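Local coordinates for replicative DNA helicase (Mycobacterium smegmatis, PDB 6OWN), which is represented by its DnaB1 intein splicing domain, which probably excises itself while joining the flanking host segments, a reaction that zinc reversibly inhibits, at residues Thr15-Val20 / Pro115-Glu120; Thr34-Asp39 / Val119-Pro124. All coordinates share one frame; numbering follows the deposited sequence.

Interaction 1. Residues Thr15-Val20 / Pro115-Glu120; sequences TTMGDV and PVRCVE. With ZN (zinc ion), chain E.
Two nitrogens of one guanidinium close on a single main-chain oxygen: Arg-117 NH1 and NH2 both donate to Val-20 O, at 2.8 Å from NH1 and 2.9 Å from NH2. The oxygen lies in the guanidinium plane, off its NH1-NH2 end. NH1 also makes a weak bond to Met-17 O, bent to 130°, also at the edge of the group. An irregular turn brings the two carbonyls together, with Thr-16 O accepting from the amides of both Asp-19 and Val-20. Arg-117 spans the gap with a chain extended from CG to NE. Its NH2 has a stronger partner in the salt bridge to Asp-39, and NE bonds to Thr-40 O.

Met-17 comes back over the other strand. Its CG is anti to the backbone N (chi1 -178°), but bends at chi2 and chi3 wrap the chain end around Arg-117 O, which lies 3.4 Å from Met-17 SD. The sulfur then rests 3.9 Å from Val-119 CG1, the methyl that Val-20 CG1 meets tip to tip.

Cys-118 SG binds the zinc ion at 2.3 Å, in a site that also includes Val-119 and Tyr-128, so the turn packs on the segment carrying a ligand of the metal that inhibits splicing. Strand 13-16, second arm of the hairpin with 7-10, runs into this turn, while Leu-26 of strand 25-27 and Val-36 of strand 33-39 pack on both Val-20 and Val-119.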
# COMPACT_ATOMS: atom_id res chain seq x y z
N THR A 15 -6.84 -0.82 11.03
CA THR A 15 -5.65 -0.35 11.74
C THR A 15 -4.99 0.71 10.85
O THR A 15 -5.58 1.18 9.88
CB THR A 15 -4.70 -1.51 12.08
OG1 THR A 15 -3.68 -1.06 12.98
CG2 THR A 15 -4.04 -2.08 10.83
N THR A 16 -3.77 1.10 11.18
CA THR A 16 -3.00 2.00 10.33
C THR A 16 -1.60 1.42 10.16
O THR A 16 -1.17 0.53 10.90
CB THR A 16 -2.90 3.43 10.90
OG1 THR A 16 -2.19 3.42 12.15
CG2 THR A 16 -4.29 4.04 11.12
N MET A 17 -0.88 1.96 9.17
CA MET A 17 0.50 1.55 8.98
C MET A 17 1.34 1.91 10.20
O MET A 17 2.34 1.25 10.48
CB MET A 17 1.08 2.19 7.72
CG MET A 17 2.51 1.78 7.41
SD MET A 17 2.71 -0.00 7.26
CE MET A 17 2.08 -0.29 5.60
N GLY A 18 0.92 2.94 10.95
CA GLY A 18 1.64 3.32 12.16
C GLY A 18 1.46 2.35 13.30
O GLY A 18 2.37 2.17 14.11
N ASP A 19 0.29 1.69 13.37
CA ASP A 19 -0.11 0.84 14.50
C ASP A 19 0.10 -0.65 14.27
O ASP A 19 0.23 -1.39 15.25
CB ASP A 19 -1.59 1.06 14.82
CG ASP A 19 -1.90 2.47 15.24
OD1 ASP A 19 -1.08 3.08 15.97
OD2 ASP A 19 -2.97 2.99 14.85
N VAL A 20 0.09 -1.13 13.02
CA VAL A 20 0.07 -2.56 12.78
C VAL A 20 1.38 -3.18 13.26
O VAL A 20 2.46 -2.61 13.10
CB VAL A 20 -0.19 -2.84 11.29
CG1 VAL A 20 0.95 -2.30 10.41
CG2 VAL A 20 -0.42 -4.33 11.04
N PRO A 115 6.89 10.56 7.81
CA PRO A 115 7.30 9.22 8.27
C PRO A 115 6.54 8.12 7.53
O PRO A 115 5.34 8.22 7.30
CB PRO A 115 6.95 9.25 9.76
CG PRO A 115 6.95 10.70 10.14
CD PRO A 115 6.45 11.42 8.92
N VAL A 116 7.27 7.08 7.15
CA VAL A 116 6.69 5.94 6.44
C VAL A 116 7.16 4.65 7.11
O VAL A 116 8.06 4.65 7.95
CB VAL A 116 7.06 5.94 4.94
CG1 VAL A 116 6.46 7.15 4.23
CG2 VAL A 116 8.56 5.89 4.76
N ARG A 117 6.54 3.54 6.70
CA ARG A 117 6.83 2.23 7.28
C ARG A 117 6.30 1.18 6.33
O ARG A 117 5.30 1.40 5.65
CB ARG A 117 6.19 2.09 8.68
CG ARG A 117 6.34 0.69 9.32
CD ARG A 117 6.21 0.73 10.86
NE ARG A 117 6.23 -0.61 11.45
CZ ARG A 117 5.17 -1.20 11.98
NH1 ARG A 117 4.00 -0.56 12.00
NH2 ARG A 117 5.25 -2.42 12.49
N CYS A 118 6.99 0.04 6.24
CA CYS A 118 6.56 -1.06 5.39
C CYS A 118 6.32 -2.29 6.26
O CYS A 118 6.80 -2.38 7.40
CB CYS A 118 7.61 -1.39 4.31
SG CYS A 118 6.94 -1.97 2.67
N VAL A 119 5.53 -3.23 5.73
CA VAL A 119 5.30 -4.53 6.35
C VAL A 119 5.35 -5.59 5.26
O VAL A 119 5.14 -5.31 4.08
CB VAL A 119 3.95 -4.63 7.10
CG1 VAL A 119 3.88 -3.64 8.25
CG2 VAL A 119 2.80 -4.45 6.13
N GLU A 120 5.63 -6.82 5.68
CA GLU A 120 5.63 -7.98 4.80
C GLU A 120 4.58 -8.97 5.29
O GLU A 120 4.44 -9.18 6.50
CB GLU A 120 7.01 -8.64 4.75
CG GLU A 120 7.13 -9.80 3.75
CD GLU A 120 8.45 -10.55 3.85
OE1 GLU A 120 9.32 -10.15 4.66
OE2 GLU A 120 8.61 -11.55 3.11
ZN ZN E . 4.74 -2.61 2.97

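Interaction 2. Residues Thr34-Asp39 / Val119-Pro124; sequences TRVVAD and VEVDNP
The guanidinium of Arg-35 turns its edge to the carboxylate of Asp-122, the two planes 38° apart. Asp-122 OD2 sits near the guanidinium plane and accepts from both NE (3.0 Å) and NH2 (3.1 Å) of Arg-35 in a salt bridge, NE on the syn side but well out of the carboxylate plane; the bend at chi3, near 55°, curls the arginine back toward it. The other oxygen, OD1, takes Arg-35 N from above the carboxylate plane at 3.2 Å, and a water links OD1 to Thr-34 OG1. That hydroxyl lies close to the amide plane of Asn-123, whose ND2 donates to it at 2.8 Å and almost straight (165°), while also serving Leu-127 O.

Strands 34-39 and 119-121 run antiparallel, in a sheet of what is probably the Hint fold of inteins. A beta bulge slips the register by one: Val-37 and Ala-38 together face Glu-120, whose O accepts from Val-37 N and whose N donates to Ala-38 O. On either side of it stand the non-hydrogen-bonded pairs Val-36 with Val-121 and Asp-39 with Val-119. Val-36 spreads its methyls along the face it shares with them, CG1 reaching Val-119 CB at 3.9 Å and CG2 reaching Val-121 CG1 at 4.1 Å.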
# COMPACT_ATOMS: atom_id res chain seq x y z
N THR A 34 -4.32 -12.22 6.23
CA THR A 34 -2.96 -12.54 5.85
C THR A 34 -2.02 -12.00 6.92
O THR A 34 -2.19 -10.86 7.36
CB THR A 34 -2.64 -11.98 4.45
OG1 THR A 34 -1.37 -12.46 3.99
CG2 THR A 34 -2.67 -10.45 4.42
N ARG A 35 -1.08 -12.82 7.39
CA ARG A 35 -0.30 -12.47 8.57
C ARG A 35 0.86 -11.54 8.22
O ARG A 35 1.51 -11.69 7.18
CB ARG A 35 0.25 -13.74 9.24
CG ARG A 35 1.07 -13.49 10.52
CD ARG A 35 1.61 -14.79 11.12
NE ARG A 35 2.39 -15.54 10.13
CZ ARG A 35 3.24 -16.52 10.40
NH1 ARG A 35 3.45 -16.90 11.66
NH2 ARG A 35 3.89 -17.12 9.41
N VAL A 36 1.11 -10.57 9.10
CA VAL A 36 2.29 -9.72 9.00
C VAL A 36 3.43 -10.45 9.68
O VAL A 36 3.34 -10.78 10.87
CB VAL A 36 2.04 -8.35 9.67
CG1 VAL A 36 3.30 -7.49 9.65
CG2 VAL A 36 0.88 -7.61 8.99
N VAL A 37 4.51 -10.72 8.93
CA VAL A 37 5.62 -11.53 9.42
C VAL A 37 6.91 -10.73 9.58
O VAL A 37 7.92 -11.31 10.02
CB VAL A 37 5.88 -12.74 8.51
CG1 VAL A 37 4.69 -13.72 8.55
CG2 VAL A 37 6.18 -12.28 7.09
N ALA A 38 6.92 -9.45 9.22
CA ALA A 38 8.12 -8.62 9.27
C ALA A 38 7.72 -7.18 9.01
O ALA A 38 6.71 -6.91 8.35
CB ALA A 38 9.18 -9.07 8.26
N ASP A 39 8.52 -6.24 9.51
CA ASP A 39 8.24 -4.83 9.30
C ASP A 39 9.54 -4.04 9.22
O ASP A 39 10.64 -4.58 9.36
CB ASP A 39 7.32 -4.27 10.40
CG ASP A 39 8.02 -4.14 11.75
OD1 ASP A 39 9.21 -4.54 11.89
OD2 ASP A 39 7.37 -3.66 12.70
N VAL A 119 5.53 -3.23 5.73
CA VAL A 119 5.30 -4.53 6.35
C VAL A 119 5.35 -5.59 5.26
O VAL A 119 5.14 -5.31 4.08
CB VAL A 119 3.95 -4.63 7.10
CG1 VAL A 119 3.88 -3.64 8.25
CG2 VAL A 119 2.80 -4.45 6.13
N GLU A 120 5.63 -6.82 5.68
CA GLU A 120 5.63 -7.98 4.80
C GLU A 120 4.58 -8.97 5.29
O GLU A 120 4.44 -9.18 6.50
CB GLU A 120 7.01 -8.64 4.75
CG GLU A 120 7.13 -9.80 3.75
CD GLU A 120 8.45 -10.55 3.85
OE1 GLU A 120 9.32 -10.15 4.66
OE2 GLU A 120 8.61 -11.55 3.11
N VAL A 121 3.83 -9.55 4.35
CA VAL A 121 2.78 -10.52 4.67
C VAL A 121 3.10 -11.84 3.96
O VAL A 121 3.94 -11.89 3.06
CB VAL A 121 1.37 -10.00 4.27
CG1 VAL A 121 1.01 -8.75 5.06
CG2 VAL A 121 1.30 -9.74 2.78
N ASP A 122 2.43 -12.92 4.39
CA ASP A 122 2.84 -14.25 3.95
C ASP A 122 1.88 -14.94 2.97
O ASP A 122 1.92 -16.16 2.84
CB ASP A 122 3.10 -15.15 5.16
CG ASP A 122 1.90 -15.30 6.09
OD1 ASP A 122 0.80 -14.81 5.76
OD2 ASP A 122 2.07 -15.91 7.17
N ASN A 123 1.04 -14.19 2.23
CA ASN A 123 0.33 -14.92 1.18
C ASN A 123 1.20 -15.01 -0.07
O ASN A 123 2.13 -14.21 -0.24
CB ASN A 123 -1.01 -14.27 0.87
CG ASN A 123 -0.87 -12.84 0.40
OD1 ASN A 123 -0.57 -12.59 -0.77
ND2 ASN A 123 -1.13 -11.89 1.29
N PRO A 124 0.96 -15.99 -0.95
CA PRO A 124 1.90 -16.22 -2.07
C PRO A 124 2.04 -15.06 -3.04
O PRO A 124 3.03 -15.00 -3.78
CB PRO A 124 1.31 -17.46 -2.77
CG PRO A 124 0.52 -18.16 -1.69
CD PRO A 124 -0.06 -17.05 -0.86
O HOH W 1 -1.68 -15.39 4.50

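Overall arrangement
Both contacts use strand 116-121 and share Val-119 and Glu-120, but they lie at different depths, their centres about 12 Å apart. Interaction 1 is buried: a turn rather than a paired strand meets its partner, and a charged side chain reaches main-chain carbonyls beside a sulfur and valine methyls. Interaction 2 is true sheet pairing, only partly buried, with Val-36, Val-119 and Val-121 packed on one face and a salt bridge and water at the end near Asn-123; its centre lies farther out than that of interaction 1. Arg-117 and Asp-39 bridge the two directly, and Val-20 packs on Val-36. Cys-118, which binds the zinc ion, belongs to interaction 1, while Val-119 of the same site takes part in both.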